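Ochratoxinase (Aspergillus niger, PDB 4C65) hydrolyses the amide bond of ochratoxin A to release L-phenylalanine and ochratoxin alpha, acting as a zinc-dependent carboxypeptidase of the amidohydrolase superfamily that assembles as a homooctamer. Local coordinates at the interface of chains A and B and the interface of chains A and C. Residues are numbered along the deposited sequence; one frame, centred on the assembly and turned at random. Chains: chain A/B/C, Ochratoxinase.

Contact 1: the interface of chains A and B. Residues chain A 194, 197; chain B 146-147, 151-153, 155-157, 160.
A:Arg197, near the C-terminal end of helix 185-198, reaches into a pocket of chain B made by the loop that carries B:Ala147, with positive phi (67°), to B:Pro156 and by the first turn of helix 157-164. The arginine leaves its helix with CG anti to the backbone N (chi1 -166°) and runs extended from CG to NE, which delivers the guanidinium deep into chain B. Its side chain meets that of B:Asp151 at about a right angle and grips it side-on, one nitrogen to each carboxylate oxygen. NE of A:Arg197 forms a salt bridge with OD2 of B:Asp151 at 2.7 Å, approaching on the syn side but tilted from the carboxylate plane. NH2 of A:Arg197 donates to OD1 of B:Asp151 at 2.9 Å, from above that plane; the two planes stand 49° apart. The guanidinium end is held as well, since NH1 and NH2 of A:Arg197 both reach the carbonyl O of B:Leu155, at 2.9 Å each and within the guanidinium plane. Bonds at the side and the end thus fix the rotation of the group, while CA of B:Ala157 covers one face. Within chain B, the backbone N of B:Ala147 gives OD2 of B:Asp151 a further hydrogen bond of 2.8 Å along its anti lone pair, steadying the carboxylate. B:Phe153 turns its ring edge to the backbone of A:Arg197, with CD2 3.5 Å from the arginine O. One turn earlier, CD2 of A:Leu194 rests 3.8 Å from CB of B:Ala157, and it also touches the CG2 methyl of B:Thr146. The positive charge of the guanidinium may help to keep B:Asp151 ionised. As part of a subunit interface of the homooctamer, this arginine-in-pocket joint ties chain A to a loop of chain B by directional polar bonds.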
loop_
_atom_site.group_PDB
_atom_site.type_symbol
_atom_site.label_atom_id
_atom_site.label_comp_id
_atom_site.label_asym_id
_atom_site.label_seq_id
_atom_site.Cartn_x
_atom_site.Cartn_y
_atom_site.Cartn_z
ATOM N N LEU A 194 -15.942 0.282 -15.460
ATOM C CA LEU A 194 -15.044 -0.863 -15.477
ATOM C C LEU A 194 -15.651 -2.066 -16.205
ATOM O O LEU A 194 -14.927 -2.878 -16.784
ATOM C CB LEU A 194 -14.669 -1.266 -14.068
ATOM C CG LEU A 194 -13.650 -0.399 -13.329
ATOM C CD1 LEU A 194 -13.673 -0.740 -11.849
ATOM C CD2 LEU A 194 -12.251 -0.607 -13.874
ATOM N N ARG A 197 -15.455 -1.216 -19.880
ATOM C CA ARG A 197 -14.035 -1.414 -20.201
ATOM C C ARG A 197 -13.723 -2.823 -20.703
ATOM O O ARG A 197 -12.954 -2.967 -21.652
ATOM C CB ARG A 197 -13.154 -1.124 -19.009
ATOM C CG ARG A 197 -11.680 -0.967 -19.338
ATOM C CD ARG A 197 -10.917 -0.591 -18.090
ATOM N NE ARG A 197 -9.570 -0.204 -18.421
ATOM C CZ ARG A 197 -8.595 -1.032 -18.756
ATOM N NH1 ARG A 197 -8.740 -2.343 -18.688
ATOM N NH2 ARG A 197 -7.452 -0.523 -19.113
ATOM N N THR B 146 -12.549 6.229 -16.959
ATOM C CA THR B 146 -12.281 4.810 -17.120
ATOM C C THR B 146 -13.106 4.329 -18.308
ATOM O O THR B 146 -14.262 4.701 -18.455
ATOM C CB THR B 146 -12.658 4.033 -15.850
ATOM O OG1 THR B 146 -11.749 4.381 -14.797
ATOM C CG2 THR B 146 -12.606 2.545 -16.055
ATOM N N ALA B 147 -12.482 3.534 -19.157
ATOM C CA ALA B 147 -13.121 3.049 -20.401
ATOM C C ALA B 147 -13.386 4.174 -21.405
ATOM O O ALA B 147 -14.220 4.045 -22.278
ATOM C CB ALA B 147 -14.403 2.276 -20.100
ATOM N N ASP B 151 -8.155 5.679 -22.043
ATOM C CA ASP B 151 -7.847 4.438 -21.334
ATOM C C ASP B 151 -7.050 3.506 -22.266
ATOM O O ASP B 151 -7.220 3.549 -23.489
ATOM C CB ASP B 151 -9.136 3.774 -20.830
ATOM C CG ASP B 151 -8.900 2.778 -19.721
ATOM O OD1 ASP B 151 -7.742 2.349 -19.504
ATOM O OD2 ASP B 151 -9.882 2.405 -19.061
ATOM N N ILE B 152 -6.150 2.700 -21.692
ATOM C CA ILE B 152 -5.403 1.708 -22.469
ATOM C C ILE B 152 -6.105 0.374 -22.277
ATOM O O ILE B 152 -5.794 -0.385 -21.372
ATOM C CB ILE B 152 -3.936 1.615 -22.026
ATOM C CG1 ILE B 152 -3.281 2.987 -22.125
ATOM C CG2 ILE B 152 -3.189 0.626 -22.885
ATOM C CD1 ILE B 152 -2.002 3.114 -21.333
ATOM N N PHE B 153 -7.029 0.077 -23.177
ATOM C CA PHE B 153 -7.889 -1.076 -23.030
ATOM C C PHE B 153 -7.154 -2.414 -23.033
ATOM O O PHE B 153 -7.643 -3.369 -22.461
ATOM C CB PHE B 153 -8.958 -1.086 -24.114
ATOM C CG PHE B 153 -10.034 -0.067 -23.905
ATOM C CD1 PHE B 153 -9.838 1.247 -24.269
ATOM C CD2 PHE B 153 -11.267 -0.437 -23.372
ATOM C CE1 PHE B 153 -10.833 2.190 -24.052
ATOM C CE2 PHE B 153 -12.269 0.501 -23.174
ATOM C CZ PHE B 153 -12.053 1.805 -23.525
ATOM N N LEU B 155 -4.408 -3.158 -21.609
ATOM C CA LEU B 155 -3.851 -3.425 -20.307
ATOM C C LEU B 155 -4.936 -3.637 -19.279
ATOM O O LEU B 155 -6.010 -3.059 -19.380
ATOM C CB LEU B 155 -2.939 -2.265 -19.877
ATOM C CG LEU B 155 -1.583 -2.201 -20.596
ATOM C CD1 LEU B 155 -0.811 -1.028 -20.057
ATOM C CD2 LEU B 155 -0.796 -3.487 -20.417
ATOM N N PRO B 156 -4.652 -4.436 -18.242
ATOM C CA PRO B 156 -5.648 -4.542 -17.204
ATOM C C PRO B 156 -5.806 -3.218 -16.453
ATOM O O PRO B 156 -4.914 -2.368 -16.469
ATOM C CB PRO B 156 -5.103 -5.646 -16.294
ATOM C CG PRO B 156 -4.032 -6.319 -17.060
ATOM C CD PRO B 156 -3.492 -5.298 -17.987
ATOM N N ALA B 157 -6.940 -3.064 -15.783
ATOM C CA ALA B 157 -7.348 -1.769 -15.314
ATOM C C ALA B 157 -6.484 -1.255 -14.152
ATOM O O ALA B 157 -6.284 -0.055 -14.025
ATOM C CB ALA B 157 -8.816 -1.794 -14.949
ATOM N N VAL B 160 -3.359 0.540 -15.448
ATOM C CA VAL B 160 -3.666 1.862 -16.032
ATOM C C VAL B 160 -4.025 2.885 -14.964
ATOM O O VAL B 160 -3.494 3.973 -14.955
ATOM C CB VAL B 160 -4.766 1.774 -17.098
ATOM C CG1 VAL B 160 -5.073 3.148 -17.680
ATOM C CG2 VAL B 160 -4.320 0.829 -18.208
#

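Contact 2: the interface of chains A and C. Residues chain A 76, 89, 91-92, 95-96; chain C 121-122, 124-125.
Two helices of neighbouring subunits pack side by side in this part of a two-fold symmetric interface of the homooctamer, A:90-106 against C:119-127, and the same contact recurs with the chains exchanged. Small residues allow a close approach: CB of A:Ala95 lies 3.8 Å from CB of C:Ala125, which also touches the aliphatic CG of A:Arg96. One turn back along the A helix, the hydroxyl OG of A:Ser92 donates to the backbone carbonyl O of C:Glu121 at 2.7 Å. The hydroxyl comes from above the carbonyl plane, with a C=O...OG angle of 116°, well away from a straight approach. C:Glu121 also lays its methylene CG over one face of the A:His89 imidazole, 3.6 Å from the ring centroid and offset toward the rim at CG. The bend of the glutamate at chi2 (73°) turns its chain beyond this methylene, so that the apolar part meets the ring while the carboxylate stands apart. A:His89 extends with CG anti to its backbone N (chi1 -165°), and the backbone N of A:Ala91 donates to its ND1 at 3.1 Å, near the ring plane, helping to fix the ring that receives the glutamate. Beside the helix pair, NH1 and NH2 of A:Arg96 converge end-on upon OD1 of A:Asp76, a salt bridge of 2.7 Å from NH1 that arises within chain A. The side chain of C:Lys124 crosses that of A:Asp76 at about a right angle. NZ of C:Lys124, the amine, lies 4.4 Å from OD2 of A:Asp76, without direct contact, though opposite charges may attract weakly across the gap. Close helix packing, a hydroxyl-to-backbone bond and a methylene-on-imidazole contact together help join chains A and C across the two-fold of the octamer.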
loop_
_atom_site.group_PDB
_atom_site.type_symbol
_atom_site.label_atom_id
_atom_site.label_comp_id
_atom_site.label_asym_id
_atom_site.label_seq_id
_atom_site.Cartn_x
_atom_site.Cartn_y
_atom_site.Cartn_z
ATOM N N ASP A 76 -14.685 -23.700 -9.286
ATOM C CA ASP A 76 -14.299 -24.989 -8.731
ATOM C C ASP A 76 -15.451 -25.458 -7.814
ATOM O O ASP A 76 -16.227 -24.652 -7.281
ATOM C CB ASP A 76 -13.006 -24.902 -7.900
ATOM C CG ASP A 76 -11.781 -24.466 -8.703
ATOM O OD1 ASP A 76 -11.627 -24.813 -9.875
ATOM O OD2 ASP A 76 -10.906 -23.822 -8.104
ATOM N N HIS A 89 -9.395 -19.813 -9.534
ATOM C CA HIS A 89 -8.531 -19.147 -10.460
ATOM C C HIS A 89 -9.263 -18.986 -11.815
ATOM O O HIS A 89 -9.833 -19.932 -12.320
ATOM C CB HIS A 89 -7.244 -19.921 -10.641
ATOM C CG HIS A 89 -6.178 -19.130 -11.301
ATOM N ND1 HIS A 89 -6.182 -18.873 -12.650
ATOM C CD2 HIS A 89 -5.081 -18.517 -10.803
ATOM C CE1 HIS A 89 -5.121 -18.154 -12.961
ATOM N NE2 HIS A 89 -4.444 -17.913 -11.856
ATOM N N ALA A 91 -8.403 -18.992 -14.847
ATOM C CA ALA A 91 -7.992 -19.975 -15.849
ATOM C C ALA A 91 -8.774 -21.285 -15.728
ATOM O O ALA A 91 -9.164 -21.860 -16.743
ATOM C CB ALA A 91 -6.496 -20.241 -15.789
ATOM N N SER A 92 -8.979 -21.758 -14.502
ATOM C CA SER A 92 -9.872 -22.877 -14.263
ATOM C C SER A 92 -11.249 -22.547 -14.790
ATOM O O SER A 92 -11.869 -23.367 -15.495
ATOM C CB SER A 92 -9.965 -23.200 -12.780
ATOM O OG SER A 92 -8.691 -23.492 -12.247
ATOM N N ALA A 95 -11.661 -22.532 -18.677
ATOM C CA ALA A 95 -11.618 -23.868 -19.226
ATOM C C ALA A 95 -13.007 -24.491 -19.111
ATOM O O ALA A 95 -13.507 -25.068 -20.073
ATOM C CB ALA A 95 -10.553 -24.706 -18.513
ATOM N N ARG A 96 -13.618 -24.358 -17.941
ATOM C CA ARG A 96 -14.920 -24.963 -17.684
ATOM C C ARG A 96 -15.980 -24.297 -18.528
ATOM O O ARG A 96 -16.855 -24.974 -19.096
ATOM C CB ARG A 96 -15.296 -24.887 -16.200
ATOM C CG ARG A 96 -14.401 -25.702 -15.282
ATOM C CD ARG A 96 -15.063 -26.082 -13.973
ATOM N NE ARG A 96 -14.121 -26.750 -13.093
ATOM C CZ ARG A 96 -13.245 -26.145 -12.282
ATOM N NH1 ARG A 96 -13.166 -24.813 -12.120
ATOM N NH2 ARG A 96 -12.400 -26.920 -11.606
ATOM N N GLU C 121 -3.905 -24.908 -13.003
ATOM C CA GLU C 121 -5.270 -24.399 -12.906
ATOM C C GLU C 121 -6.194 -25.100 -13.903
ATOM O O GLU C 121 -7.348 -25.382 -13.609
ATOM C CB GLU C 121 -5.268 -22.876 -13.111
ATOM C CG GLU C 121 -4.662 -22.078 -11.947
ATOM C CD GLU C 121 -3.144 -22.166 -11.830
ATOM O OE1 GLU C 121 -2.434 -22.261 -12.869
ATOM O OE2 GLU C 121 -2.637 -22.137 -10.665
ATOM N N VAL C 122 -5.680 -25.351 -15.096
ATOM C CA VAL C 122 -6.458 -26.006 -16.129
ATOM C C VAL C 122 -6.620 -27.501 -15.825
ATOM O O VAL C 122 -7.674 -28.082 -16.082
ATOM C CB VAL C 122 -5.840 -25.772 -17.517
ATOM C CG1 VAL C 122 -6.499 -26.658 -18.564
ATOM C CG2 VAL C 122 -5.959 -24.306 -17.914
ATOM N N LYS C 124 -7.229 -28.846 -13.166
ATOM C CA LYS C 124 -8.403 -28.998 -12.326
ATOM C C LYS C 124 -9.657 -29.219 -13.122
ATOM O O LYS C 124 -10.514 -29.968 -12.693
ATOM C CB LYS C 124 -8.619 -27.773 -11.478
ATOM C CG LYS C 124 -7.574 -27.590 -10.411
ATOM C CD LYS C 124 -7.710 -26.216 -9.771
ATOM C CE LYS C 124 -7.878 -26.360 -8.267
ATOM N NZ LYS C 124 -6.852 -25.557 -7.584
ATOM N N ALA C 125 -9.778 -28.578 -14.276
ATOM C CA ALA C 125 -10.936 -28.745 -15.121
ATOM C C ALA C 125 -10.878 -30.061 -15.908
ATOM O O ALA C 125 -11.904 -30.579 -16.348
ATOM C CB ALA C 125 -11.065 -27.573 -16.063
#

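The C-alpha centres of contact 1 and contact 2 are about 25 Å apart, and both involve chain A without sharing a residue. In chain A, contact 1 uses helix 185-198, whereas contact 2 uses helix 90-106 with the loop residues A:Asp76 and A:His89. Each subunit can therefore hold different neighbours through separate surfaces, contact 2 across a two-fold and contact 1 in an interface that is not an exact two-fold. The centre of contact 1 is about 17 Å from B:Lys204 and that of contact 2 about 20 Å from A:Asp336, so both probably support octamer assembly without forming the catalytic centre directly.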